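Local structure of putative TetR transcriptional regulator (Rhodococcus sp., 2I10) at the interface of chains A and B. The protein probably binds DNA and regulates transcription as a member of the TetR family of helix-turn-helix regulators. Residues are numbered along the deposited sequence; one frame, centred on the assembly and turned at random. Chains: chain A/B, Putative TetR transcriptional regulator.

Contact 1: the interface of chains A and B. Residues chain A 18, 66, 106; chain B 113, 115-116.
The methyl group of B:Ala115 meets the side of the A:Tyr66 ring, with CB 3.6 Å from CE1 of the tyrosine. It comes in obliquely at the rim, well out of the ring plane. The neighbouring stretch of that rim is lined from within chain A: the carbonyl O of A:Gly106 lies in the ring plane, 3.7 Å from A:Tyr66 CD1. Farther round, the phenol OH packs on the aliphatic start of A:Gln18, 3.3 Å from its CB, so tyrosine and glutamine support each other behind the alanine. The glutamine stretches away from its helix, CG anti to the backbone N (chi1 -177°) and the rest extended, which carries the amide out to chain B. As modelled, its NE2 touches the same methyl at 3.6 Å and faces the backbone N of B:Ser116 at 3.4 Å; both nitrogens carry N-H groups, and the approach is contact without a hydrogen bond. On the other flank the loops meet backbone to backbone, the carbonyl O of B:Gly113 lying 3.2 Å from CA of A:Gly106, where no side chain intervenes. A disulfide between A:Cys68 and A:Cys107 ties together the segments that follow A:Tyr66 and A:Gly106. The site sets one subunit's loop against the loop at A:Gly106 and against helices 14-27 and 55-66, which precede and follow the predicted helix-turn-helix in sequence, and may thereby help position the partner's DNA-binding region.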
loop_
_atom_site.group_PDB
_atom_site.type_symbol
_atom_site.label_atom_id
_atom_site.label_comp_id
_atom_site.label_asym_id
_atom_site.label_seq_id
_atom_site.Cartn_x
_atom_site.Cartn_y
_atom_site.Cartn_z
ATOM N N GLN A 18 8.388 -17.764 4.745
ATOM C CA GLN A 18 8.859 -16.704 3.849
ATOM C C GLN A 18 9.467 -17.316 2.578
ATOM O O GLN A 18 9.073 -16.965 1.474
ATOM C CB GLN A 18 9.872 -15.789 4.539
ATOM C CG GLN A 18 10.302 -14.647 3.641
ATOM C CD GLN A 18 10.991 -13.500 4.373
ATOM O OE1 GLN A 18 11.457 -13.628 5.516
ATOM N NE2 GLN A 18 11.067 -12.359 3.698
ATOM N N TYR A 66 0.517 -14.257 4.609
ATOM C CA TYR A 66 0.856 -13.121 3.755
ATOM C C TYR A 66 -0.298 -12.446 3.009
ATOM O O TYR A 66 -0.078 -11.498 2.264
ATOM C CB TYR A 66 1.929 -13.556 2.766
ATOM C CG TYR A 66 3.241 -13.827 3.459
ATOM C CD1 TYR A 66 3.985 -12.774 4.030
ATOM C CD2 TYR A 66 3.754 -15.124 3.536
ATOM C CE1 TYR A 66 5.198 -13.026 4.690
ATOM C CE2 TYR A 66 4.977 -15.386 4.191
ATOM C CZ TYR A 66 5.688 -14.336 4.765
ATOM O OH TYR A 66 6.889 -14.615 5.398
ATOM N N GLY A 106 4.073 -7.879 6.792
ATOM C CA GLY A 106 3.923 -7.226 5.494
ATOM C C GLY A 106 3.226 -8.114 4.474
ATOM O O GLY A 106 3.819 -9.051 3.946
ATOM N N GLY B 113 7.469 -2.644 1.896
ATOM C CA GLY B 113 6.671 -3.286 2.949
ATOM C C GLY B 113 6.361 -4.755 2.673
ATOM O O GLY B 113 5.814 -5.458 3.544
ATOM N N ALA B 115 7.276 -8.781 2.094
ATOM C CA ALA B 115 8.326 -9.741 2.479
ATOM C C ALA B 115 9.095 -10.083 1.200
ATOM O O ALA B 115 8.481 -10.308 0.148
ATOM C CB ALA B 115 7.745 -10.997 3.158
ATOM N N SER B 116 10.426 -10.076 1.288
ATOM C CA SER B 116 11.316 -10.072 0.109
ATOM C C SER B 116 11.044 -8.954 -0.897
ATOM O O SER B 116 10.469 -7.904 -0.566
ATOM C CB SER B 116 11.292 -11.419 -0.619
ATOM O OG SER B 116 11.771 -11.263 -1.950
#

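Contact 2: the interface of chains A and B. Residues chain A 131, 162, 165-166, 169; chain B 174, 179, 183-184.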
loop_
_atom_site.group_PDB
_atom_site.type_symbol
_atom_site.label_atom_id
_atom_site.label_comp_id
_atom_site.label_asym_id
_atom_site.label_seq_id
_atom_site.Cartn_x
_atom_site.Cartn_y
_atom_site.Cartn_z
ATOM N N ARG A 131 -9.078 -9.829 -3.434
ATOM C CA ARG A 131 -9.356 -8.382 -3.523
ATOM C C ARG A 131 -10.793 -8.115 -3.945
ATOM O O ARG A 131 -11.512 -7.267 -3.366
ATOM C CB ARG A 131 -8.468 -7.717 -4.580
ATOM C CG ARG A 131 -7.068 -7.439 -4.172
ATOM C CD ARG A 131 -6.443 -6.364 -5.138
ATOM N NE ARG A 131 -6.390 -5.112 -4.439
ATOM C CZ ARG A 131 -7.116 -4.039 -4.713
ATOM N NH1 ARG A 131 -7.941 -3.979 -5.754
ATOM N NH2 ARG A 131 -6.959 -2.994 -3.950
ATOM N N ARG A 162 -14.298 1.666 -2.264
ATOM C CA ARG A 162 -12.925 1.923 -2.669
ATOM C C ARG A 162 -12.144 2.648 -1.572
ATOM O O ARG A 162 -11.017 2.325 -1.327
ATOM C CB ARG A 162 -12.866 2.748 -3.959
ATOM C CG ARG A 162 -11.460 2.897 -4.525
ATOM C CD ARG A 162 -10.907 1.571 -4.997
ATOM N NE ARG A 162 -11.707 1.036 -6.090
ATOM C CZ ARG A 162 -11.518 -0.145 -6.674
ATOM N NH1 ARG A 162 -10.542 -0.954 -6.297
ATOM N NH2 ARG A 162 -12.320 -0.518 -7.649
HETATM N N MSE A 165 -11.257 0.043 1.172
HETATM C CA MSE A 165 -10.136 -0.763 0.699
HETATM C C MSE A 165 -8.790 -0.042 0.889
HETATM O O MSE A 165 -7.839 -0.596 1.447
HETATM C CB MSE A 165 -10.342 -1.126 -0.766
HETATM C CG MSE A 165 -11.615 -1.933 -1.006
HETATM SE SE MSE A 165 -11.549 -3.637 -0.048
HETATM C CE MSE A 165 -12.079 -3.200 1.783
ATOM N N ALA A 166 -8.719 1.197 0.439
ATOM C CA ALA A 166 -7.504 2.006 0.593
ATOM C C ALA A 166 -7.110 2.106 2.068
ATOM O O ALA A 166 -5.950 1.913 2.416
ATOM C CB ALA A 166 -7.759 3.405 -0.013
ATOM N N TYR A 169 -5.692 -1.336 3.326
ATOM C CA TYR A 169 -4.356 -1.615 2.810
ATOM C C TYR A 169 -3.313 -0.584 3.301
ATOM O O TYR A 169 -2.156 -0.923 3.521
ATOM C CB TYR A 169 -4.373 -1.649 1.287
ATOM C CG TYR A 169 -5.121 -2.827 0.695
ATOM C CD1 TYR A 169 -4.620 -4.139 0.789
ATOM C CD2 TYR A 169 -6.284 -2.630 -0.009
ATOM C CE1 TYR A 169 -5.298 -5.230 0.188
ATOM C CE2 TYR A 169 -6.994 -3.704 -0.590
ATOM C CZ TYR A 169 -6.497 -4.996 -0.485
ATOM O OH TYR A 169 -7.219 -6.030 -1.101
ATOM N N GLU B 174 -4.427 0.741 -4.217
ATOM C CA GLU B 174 -5.596 0.631 -5.045
ATOM C C GLU B 174 -5.302 0.994 -6.487
ATOM O O GLU B 174 -5.728 0.298 -7.388
ATOM C CB GLU B 174 -6.779 1.420 -4.444
ATOM C CG GLU B 174 -7.307 0.772 -3.156
ATOM C CD GLU B 174 -7.820 -0.627 -3.421
ATOM O OE1 GLU B 174 -8.532 -0.854 -4.421
ATOM O OE2 GLU B 174 -7.455 -1.514 -2.670
ATOM N N ALA B 179 -7.567 0.199 -9.940
ATOM C CA ALA B 179 -8.781 0.937 -9.639
ATOM C C ALA B 179 -8.973 2.073 -10.653
ATOM O O ALA B 179 -7.996 2.751 -11.015
ATOM C CB ALA B 179 -8.727 1.491 -8.184
ATOM N N GLU B 183 -13.008 6.918 -9.736
ATOM C CA GLU B 183 -13.350 6.272 -8.483
ATOM C C GLU B 183 -12.278 6.516 -7.397
ATOM O O GLU B 183 -12.608 6.756 -6.221
ATOM C CB GLU B 183 -13.507 4.790 -8.737
ATOM C CG GLU B 183 -13.976 3.995 -7.567
ATOM C CD GLU B 183 -14.399 2.602 -7.976
ATOM O OE1 GLU B 183 -15.128 2.475 -8.968
ATOM O OE2 GLU B 183 -14.014 1.642 -7.289
ATOM N N LEU B 184 -11.005 6.426 -7.768
ATOM C CA LEU B 184 -9.926 6.635 -6.796
ATOM C C LEU B 184 -9.858 8.094 -6.332
ATOM O O LEU B 184 -9.588 8.380 -5.157
ATOM C CB LEU B 184 -8.564 6.154 -7.343
ATOM C CG LEU B 184 -7.604 5.640 -6.274
ATOM C CD1 LEU B 184 -8.259 4.583 -5.377
ATOM C CD2 LEU B 184 -6.305 5.109 -6.870
#
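Helix 157-176 of chain A turns A:Arg162, A:Met165, A:Ala166 and A:Tyr169 toward B:Glu174 and its neighbours, with regular helical torsions, whereas B:Ala179 has extended backbone torsions in the loop joining B helices 157-177 and 181-192. This is the C-terminal, ligand-binding-type domain of a TetR-family protein, helix packed on helix across the subunits. A:Arg162 lies between two glutamates. Its chain folds at chi2 and chi3 (66° and 63°), swinging the guanidinium edge-on to both carboxylates. On one side NE and NH2 grip the same oxygen, B:Glu183 OE2, at 2.7 and 2.8 Å respectively, reaching it from one face of the carboxylate. On the other, NH1 donates in the guanidinium plane to B:Glu174 OE1 at 2.8 Å, a fairly straight bond (156° at H). CB of B:Ala179 sits over one guanidinium face, toward its rim, 3.4 Å above the plane, while B:Leu184 CD1 packs on A:Arg162 CG at 3.7 Å. Replacing A:Arg162 by an alanine is likely to cost B:Glu183 the guanidinium that holds its OE2, leave B:Glu174 with A:Arg131 as its arginine partner, and take the aliphatic support from B:Leu184. CD of the B:Glu174 carboxylate lies 3.7 Å from CB of A:Met165, modelled as selenomethionine. A:Arg131 forms a further salt bridge with B:Glu174, but its NH2 is modelled too near OE2 for the detail to be trusted. Both arginines line the pocket that holds p-nitrophenol, which may come from purification or crystallisation.

About 20 Å separates the C-alpha centres of contact 1 and contact 2, and they share no residue. Contact 1 joins a loop to helices 14-27 and 55-66 and the loop at A:Gly106, near the predicted DNA-binding motif; contact 2 lies where helices 121-148 and 157-176 of one chain meet helices 157-177 and 181-192 of the other. The first hides less surface; the second is built round salt bridges. By two-fold symmetry each subunit's 113-116 loop touches the other's N-terminal helices, while C-terminal helices pair. Such a dimer is usual for TetR proteins, and linking both regions could relate ligand-pocket changes to DNA-binding geometry.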